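Local coordinates for protein agglutinin (PDB 3DZW) that binds mannose-containing glycans, including alpha-1,3-linked mannobiose, as a daffodil lectin with three sugar pockets in each chain, at residues A[27-32]-A[50-55]; A[78-83]-A[97-102]. All blocks are in the same frame, centred on the assembly; numbering follows the deposited sequence. Where two conformers were deposited one is given.

Contact 1. Residues A[27-32]-A[50-55]; sequences EDCNLV and RRCHLS. With MAN (alpha-D-mannopyranose), chain D.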
# COMPACT_ATOMS: atom_id res chain seq x y z
N GLU A 27 0.09 -4.48 -23.64
CA GLU A 27 0.96 -4.37 -24.81
C GLU A 27 0.16 -4.50 -26.12
O GLU A 27 0.57 -3.94 -27.14
CB GLU A 27 2.09 -5.41 -24.76
CG GLU A 27 3.06 -5.20 -23.59
CD GLU A 27 4.21 -6.20 -23.57
OE1 GLU A 27 4.22 -7.12 -24.42
OE2 GLU A 27 5.10 -6.07 -22.70
N ASP A 28 -0.98 -5.22 -26.09
CA ASP A 28 -1.83 -5.38 -27.29
C ASP A 28 -2.77 -4.15 -27.54
O ASP A 28 -3.69 -4.22 -28.35
CB ASP A 28 -2.67 -6.69 -27.23
CG ASP A 28 -3.80 -6.64 -26.17
OD1 ASP A 28 -3.86 -5.68 -25.38
OD2 ASP A 28 -4.62 -7.58 -26.15
N CYS A 29 -2.50 -3.04 -26.82
CA CYS A 29 -3.28 -1.73 -26.93
C CYS A 29 -4.71 -1.73 -26.31
O CYS A 29 -5.44 -0.76 -26.48
CB CYS A 29 -3.32 -1.21 -28.40
SG CYS A 29 -1.76 -0.62 -28.95
N ASN A 30 -5.07 -2.78 -25.58
CA ASN A 30 -6.34 -2.84 -24.94
C ASN A 30 -6.15 -2.41 -23.48
O ASN A 30 -5.26 -2.91 -22.79
CB ASN A 30 -6.94 -4.25 -25.02
CG ASN A 30 -8.49 -4.29 -24.78
OD1 ASN A 30 -9.17 -3.25 -24.81
ND2 ASN A 30 -9.03 -5.49 -24.56
N LEU A 31 -6.95 -1.43 -23.04
CA LEU A 31 -6.93 -0.92 -21.66
C LEU A 31 -7.99 -1.68 -20.95
O LEU A 31 -9.18 -1.54 -21.27
CB LEU A 31 -7.21 0.57 -21.63
CG LEU A 31 -7.33 1.27 -20.27
CD1 LEU A 31 -6.07 1.15 -19.45
CD2 LEU A 31 -7.69 2.75 -20.48
N VAL A 32 -7.60 -2.50 -19.96
CA VAL A 32 -8.52 -3.39 -19.28
C VAL A 32 -8.50 -3.35 -17.74
O VAL A 32 -7.45 -3.18 -17.12
CB VAL A 32 -8.19 -4.86 -19.68
CG1 VAL A 32 -9.22 -5.84 -19.11
CG2 VAL A 32 -8.09 -5.00 -21.20
N ARG A 50 0.28 -2.01 -31.68
CA ARG A 50 1.15 -2.59 -30.68
C ARG A 50 1.81 -1.48 -29.85
O ARG A 50 2.17 -0.43 -30.38
CB ARG A 50 2.23 -3.40 -31.37
CG ARG A 50 2.83 -4.56 -30.56
CD ARG A 50 1.88 -5.80 -30.58
NE ARG A 50 2.50 -7.00 -29.97
CZ ARG A 50 2.28 -7.44 -28.71
NH1 ARG A 50 1.44 -6.82 -27.90
NH2 ARG A 50 2.91 -8.54 -28.28
N ARG A 51 1.94 -1.71 -28.54
CA ARG A 51 2.59 -0.73 -27.60
C ARG A 51 1.97 0.71 -27.57
O ARG A 51 2.62 1.69 -27.95
CB ARG A 51 4.11 -0.65 -27.85
CG ARG A 51 4.85 -1.97 -27.61
CD ARG A 51 6.36 -1.80 -27.72
NE ARG A 51 6.89 -0.83 -26.74
CZ ARG A 51 7.19 -1.12 -25.45
NH1 ARG A 51 7.66 -0.16 -24.66
NH2 ARG A 51 7.03 -2.35 -24.96
N CYS A 52 0.73 0.80 -27.10
CA CYS A 52 0.04 2.06 -26.95
C CYS A 52 0.29 2.57 -25.54
O CYS A 52 0.75 1.82 -24.69
CB CYS A 52 -1.46 1.88 -27.16
SG CYS A 52 -1.97 1.39 -28.85
N HIS A 53 0.00 3.87 -25.29
CA HIS A 53 0.17 4.43 -23.93
C HIS A 53 -1.09 5.20 -23.52
O HIS A 53 -1.84 5.69 -24.37
CB HIS A 53 1.43 5.32 -23.81
CG HIS A 53 1.32 6.65 -24.51
ND1 HIS A 53 1.67 6.83 -25.83
CD2 HIS A 53 0.91 7.87 -24.06
CE1 HIS A 53 1.49 8.10 -26.16
NE2 HIS A 53 1.02 8.74 -25.10
N LEU A 54 -1.33 5.27 -22.20
CA LEU A 54 -2.49 5.97 -21.63
C LEU A 54 -2.06 7.29 -21.03
O LEU A 54 -1.08 7.33 -20.30
CB LEU A 54 -3.14 5.12 -20.56
CG LEU A 54 -4.36 5.70 -19.83
CD1 LEU A 54 -5.51 5.93 -20.79
CD2 LEU A 54 -4.79 4.79 -18.68
N SER A 55 -2.80 8.36 -21.33
CA SER A 55 -2.46 9.69 -20.81
C SER A 55 -3.63 10.42 -20.13
O SER A 55 -4.69 10.62 -20.73
CB SER A 55 -1.93 10.57 -21.94
OG SER A 55 -1.62 11.88 -21.47
C1 MAN D . -8.93 -9.13 -25.48
C2 MAN D . -7.48 -9.15 -24.85
C3 MAN D . -7.51 -9.82 -23.48
C4 MAN D . -8.59 -9.15 -22.58
C5 MAN D . -9.99 -9.11 -23.24
C6 MAN D . -10.96 -8.29 -22.40
O1 MAN D . -9.32 -10.30 -26.34
O2 MAN D . -6.98 -7.84 -24.75
O3 MAN D . -6.22 -9.73 -22.91
O4 MAN D . -8.69 -9.84 -21.37
O5 MAN D . -9.97 -8.54 -24.55
O6 MAN D . -12.19 -8.19 -23.10

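Contact 2. Residues A[78-83]-A[97-102]; sequences GGENGN and YGTARW. With MAN (alpha-D-mannopyranose), chain C; MAN (alpha-D-mannopyranose), chain B; MAN (alpha-D-mannopyranose), chain E.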
# COMPACT_ATOMS: atom_id res chain seq x y z
N GLY A 78 -12.54 16.47 -22.12
CA GLY A 78 -11.60 17.58 -22.28
C GLY A 78 -12.33 18.89 -22.04
O GLY A 78 -13.45 19.08 -22.50
N GLY A 79 -11.69 19.80 -21.30
CA GLY A 79 -12.29 21.08 -20.98
C GLY A 79 -11.29 22.10 -20.48
O GLY A 79 -10.25 22.32 -21.11
N GLU A 80 -11.59 22.71 -19.33
CA GLU A 80 -10.73 23.72 -18.75
C GLU A 80 -9.39 23.14 -18.28
O GLU A 80 -9.33 22.02 -17.76
CB GLU A 80 -11.43 24.44 -17.56
CG GLU A 80 -11.80 23.52 -16.35
CD GLU A 80 -12.46 24.28 -15.20
OE1 GLU A 80 -12.61 25.52 -15.30
OE2 GLU A 80 -12.83 23.64 -14.19
N ASN A 81 -8.32 23.91 -18.49
CA ASN A 81 -7.00 23.51 -18.08
C ASN A 81 -6.94 23.53 -16.57
O ASN A 81 -7.44 24.46 -15.94
CB ASN A 81 -5.96 24.46 -18.64
CG ASN A 81 -4.53 24.05 -18.29
OD1 ASN A 81 -3.70 24.89 -17.95
ND2 ASN A 81 -4.26 22.76 -18.33
N GLY A 82 -6.33 22.50 -15.98
CA GLY A 82 -6.22 22.42 -14.52
C GLY A 82 -5.58 21.13 -14.04
O GLY A 82 -4.79 20.51 -14.76
N ASN A 83 -5.92 20.73 -12.81
CA ASN A 83 -5.39 19.51 -12.19
C ASN A 83 -6.50 18.50 -11.98
O ASN A 83 -7.53 18.81 -11.38
CB ASN A 83 -4.71 19.86 -10.86
CG ASN A 83 -3.45 20.74 -11.06
OD1 ASN A 83 -2.46 20.30 -11.66
ND2 ASN A 83 -3.47 21.94 -10.51
N TYR A 97 -11.78 12.71 -11.52
CA TYR A 97 -12.24 13.85 -10.69
C TYR A 97 -11.44 15.10 -11.01
O TYR A 97 -10.25 15.02 -11.31
CB TYR A 97 -12.07 13.58 -9.20
CG TYR A 97 -12.88 12.45 -8.60
CD1 TYR A 97 -12.34 11.17 -8.49
CD2 TYR A 97 -14.15 12.67 -8.08
CE1 TYR A 97 -13.06 10.12 -7.91
CE2 TYR A 97 -14.88 11.63 -7.49
CZ TYR A 97 -14.33 10.36 -7.41
OH TYR A 97 -15.06 9.33 -6.83
N GLY A 98 -12.08 16.27 -10.90
CA GLY A 98 -11.39 17.55 -11.13
C GLY A 98 -12.37 18.68 -11.46
O GLY A 98 -13.53 18.40 -11.71
N THR A 99 -11.91 19.93 -11.48
CA THR A 99 -10.51 20.29 -11.19
C THR A 99 -10.26 20.42 -9.66
O THR A 99 -11.16 20.11 -8.86
CB THR A 99 -10.10 21.59 -11.92
OG1 THR A 99 -8.69 21.80 -11.78
CG2 THR A 99 -10.87 22.79 -11.36
N ALA A 100 -9.06 20.85 -9.27
CA ALA A 100 -8.71 21.02 -7.84
C ALA A 100 -9.48 22.21 -7.25
O ALA A 100 -9.43 23.31 -7.80
CB ALA A 100 -7.23 21.20 -7.66
N ARG A 101 -10.19 21.97 -6.14
CA ARG A 101 -11.01 23.01 -5.49
C ARG A 101 -10.29 23.70 -4.32
O ARG A 101 -10.54 24.88 -4.04
CB ARG A 101 -12.31 22.38 -4.99
CG ARG A 101 -13.05 21.60 -6.06
CD ARG A 101 -14.30 20.96 -5.54
NE ARG A 101 -15.32 21.94 -5.17
CZ ARG A 101 -16.23 22.46 -6.02
NH1 ARG A 101 -17.12 23.34 -5.57
NH2 ARG A 101 -16.25 22.12 -7.32
N TRP A 102 -9.41 22.96 -3.64
CA TRP A 102 -8.66 23.47 -2.50
C TRP A 102 -7.45 22.61 -2.25
O TRP A 102 -7.43 21.45 -2.63
CB TRP A 102 -9.58 23.48 -1.26
CG TRP A 102 -8.90 23.78 0.07
CD1 TRP A 102 -8.73 25.00 0.64
CD2 TRP A 102 -8.30 22.83 0.97
NE1 TRP A 102 -8.07 24.87 1.84
CE2 TRP A 102 -7.79 23.55 2.06
CE3 TRP A 102 -8.15 21.44 0.95
CZ2 TRP A 102 -7.14 22.93 3.14
CZ3 TRP A 102 -7.50 20.82 2.02
CH2 TRP A 102 -7.01 21.56 3.09
C1 MAN C . 0.27 21.17 -7.26
C2 MAN C . 0.21 19.65 -7.27
C3 MAN C . -1.09 19.17 -7.91
C4 MAN C . -2.28 19.81 -7.23
C5 MAN C . -2.12 21.34 -7.18
C6 MAN C . -3.25 22.00 -6.40
O2 MAN C . 0.32 19.16 -5.94
O3 MAN C . -1.20 17.76 -7.84
O4 MAN C . -3.48 19.46 -7.92
O5 MAN C . -0.86 21.69 -6.58
O6 MAN C . -3.11 23.41 -6.46
C1 MAN B . -20.31 5.67 -7.52
C2 MAN B . -19.07 5.61 -6.64
C3 MAN B . -18.45 7.00 -6.49
C4 MAN B . -18.18 7.59 -7.86
C5 MAN B . -19.45 7.55 -8.73
C6 MAN B . -19.18 8.04 -10.14
O2 MAN B . -18.13 4.69 -7.19
O3 MAN B . -17.24 6.93 -5.76
O4 MAN B . -17.72 8.94 -7.72
O5 MAN B . -19.97 6.21 -8.78
O6 MAN B . -20.40 8.07 -10.88
C1 MAN E . 0.19 25.32 -9.75
C2 MAN E . -0.33 23.86 -9.39
C3 MAN E . 0.75 23.04 -8.66
C4 MAN E . 2.11 23.19 -9.35
C5 MAN E . 2.57 24.65 -9.36
C6 MAN E . 3.95 24.79 -10.01
O1 MAN E . -0.46 26.47 -8.99
O2 MAN E . -0.73 23.20 -10.55
O3 MAN E . 0.39 21.65 -8.61
O4 MAN E . 3.07 22.42 -8.69
O5 MAN E . 1.67 25.47 -10.09
O6 MAN E . 3.84 24.51 -11.40

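Contact 1. Residues A[27-32]-A[50-55]
Glu-27 O takes the backbone hydrogen bond between the two loops: Arg-51 N lies 3.0 Å from Glu-27 O, with an N-H...O angle of 163°. Arg-50 NH1 comes to 3.1 Å from Glu-27 O as well. The Arg-50 chain bends at chi2 (79°), bringing CD back beside the Glu-27 carbonyl, and the guanidinium beyond it meets Glu-27 CB with NH1 and has Asp-28 N at its edge. Glu-27 OE1 stays 4.3 Å from Arg-50 NH2 and well out of the guanidinium plane, so the two groups probably attract by charge alone. The loops are also joined covalently: Cys-29 SG and Cys-52 SG are bonded at 2.0 Å with a nearly perpendicular disulfide torsion (89°). Farther in, the leucines cross at about a right angle, Leu-31 CD2 resting 3.9 Å from Leu-54 CD1.

Asp-28 and Asn-30 turn away from the 50-55 segment and serve the mannose. O2 of the sugar donates to Asp-28 OD2 at 2.8 Å, and Asn-30 ND2 donates to the same O2 at 3.1 Å. Asn-30 N binds Asp-28 OD1 at 3.1 Å from above the carboxylate plane, an Asx turn; Gln-26 NE2 is a second donor on OD1, and the two probably hold the carboxylate in place while OD2 takes the sugar hydroxyl. Gln-26, Asp-28, Asn-30, Val-32 and Tyr-34 follow the Gln-x-Asp-x-Asn-x-Val-x-Tyr pattern of monocot mannose-binding lectins, and Gln-26 and Tyr-34 also hydrogen-bond this mannose. The disulfide thus ties the pocket loop ahead of strand 31-35 to the lead-in of strand 53-56, while Leu-31 and Leu-54 pack in the core with Phe-23 and Met-25 of strand 21-25 and Val-64 of strand 62-65.

Contact 2. Residues A[78-83]-A[97-102]
The loop that enters strand 84-88 is met here by strand 94-103, outermost in its sheet within this chain and carrier of Tyr-97 of a mannose pocket. Asn-83 N donates to Thr-99 OG1 at 3.1 Å, bent to 149°, a bond that is less certain because it rests on one of two modelled conformers of the threonine. In that conformer OG1 stands anti to the backbone N (chi1 -172°), facing the loop, and Glu-80 OE2 approaches Thr-99 CG2 at 3.5 Å. Thr-99 follows a cis peptide bond after Gly-98. Thr-99 CA makes a CA-H...O contact of 3.3 Å to Asn-83 O.

In this beta-prism II lectin, strand 94-103 is continued across the subunit interface: Tyr-97, Ala-100 and Trp-102 pair antiparallel with a strand of the second subunit. Ala-100 packs there on Val-95 of the second subunit.

Sugars lie beyond both segments. Asn-83 ND2 donates to O2 of the chain E mannose at 3.0 Å (162°), while Asn-83 CB sits 3.2 Å from O4 of the chain C mannose, which is linked through its C1 to O3 of the chain E unit. On the Tyr-97 side, O4 of the chain B mannose donates to Tyr-97 OH at 2.8 Å, and its O3 adds a weak bond. Tyr-97 OH is also hydrogen-bonded to Gln-89 OE1.

In the fold
Contact 1 closes before contact 2 opens along the chain, and the two lie on opposite sides of the chain's centre, their own centres about 25 Å apart and their nearest atoms about 10 Å apart without touching. Each carries residues of a different mannose pocket: Asp-28 and Asn-30 of the first in contact 1, Tyr-97 of the third in contact 2. The pocket between them in sequence includes Gln-57, Asp-59, Asn-61 and Tyr-65. They differ in setting: no other protein chain of the assembly touches the segments of contact 1, which joins two sheets of one chain, whereas contact 2 lies at the subunit interface, with mannose held on both of its flanks.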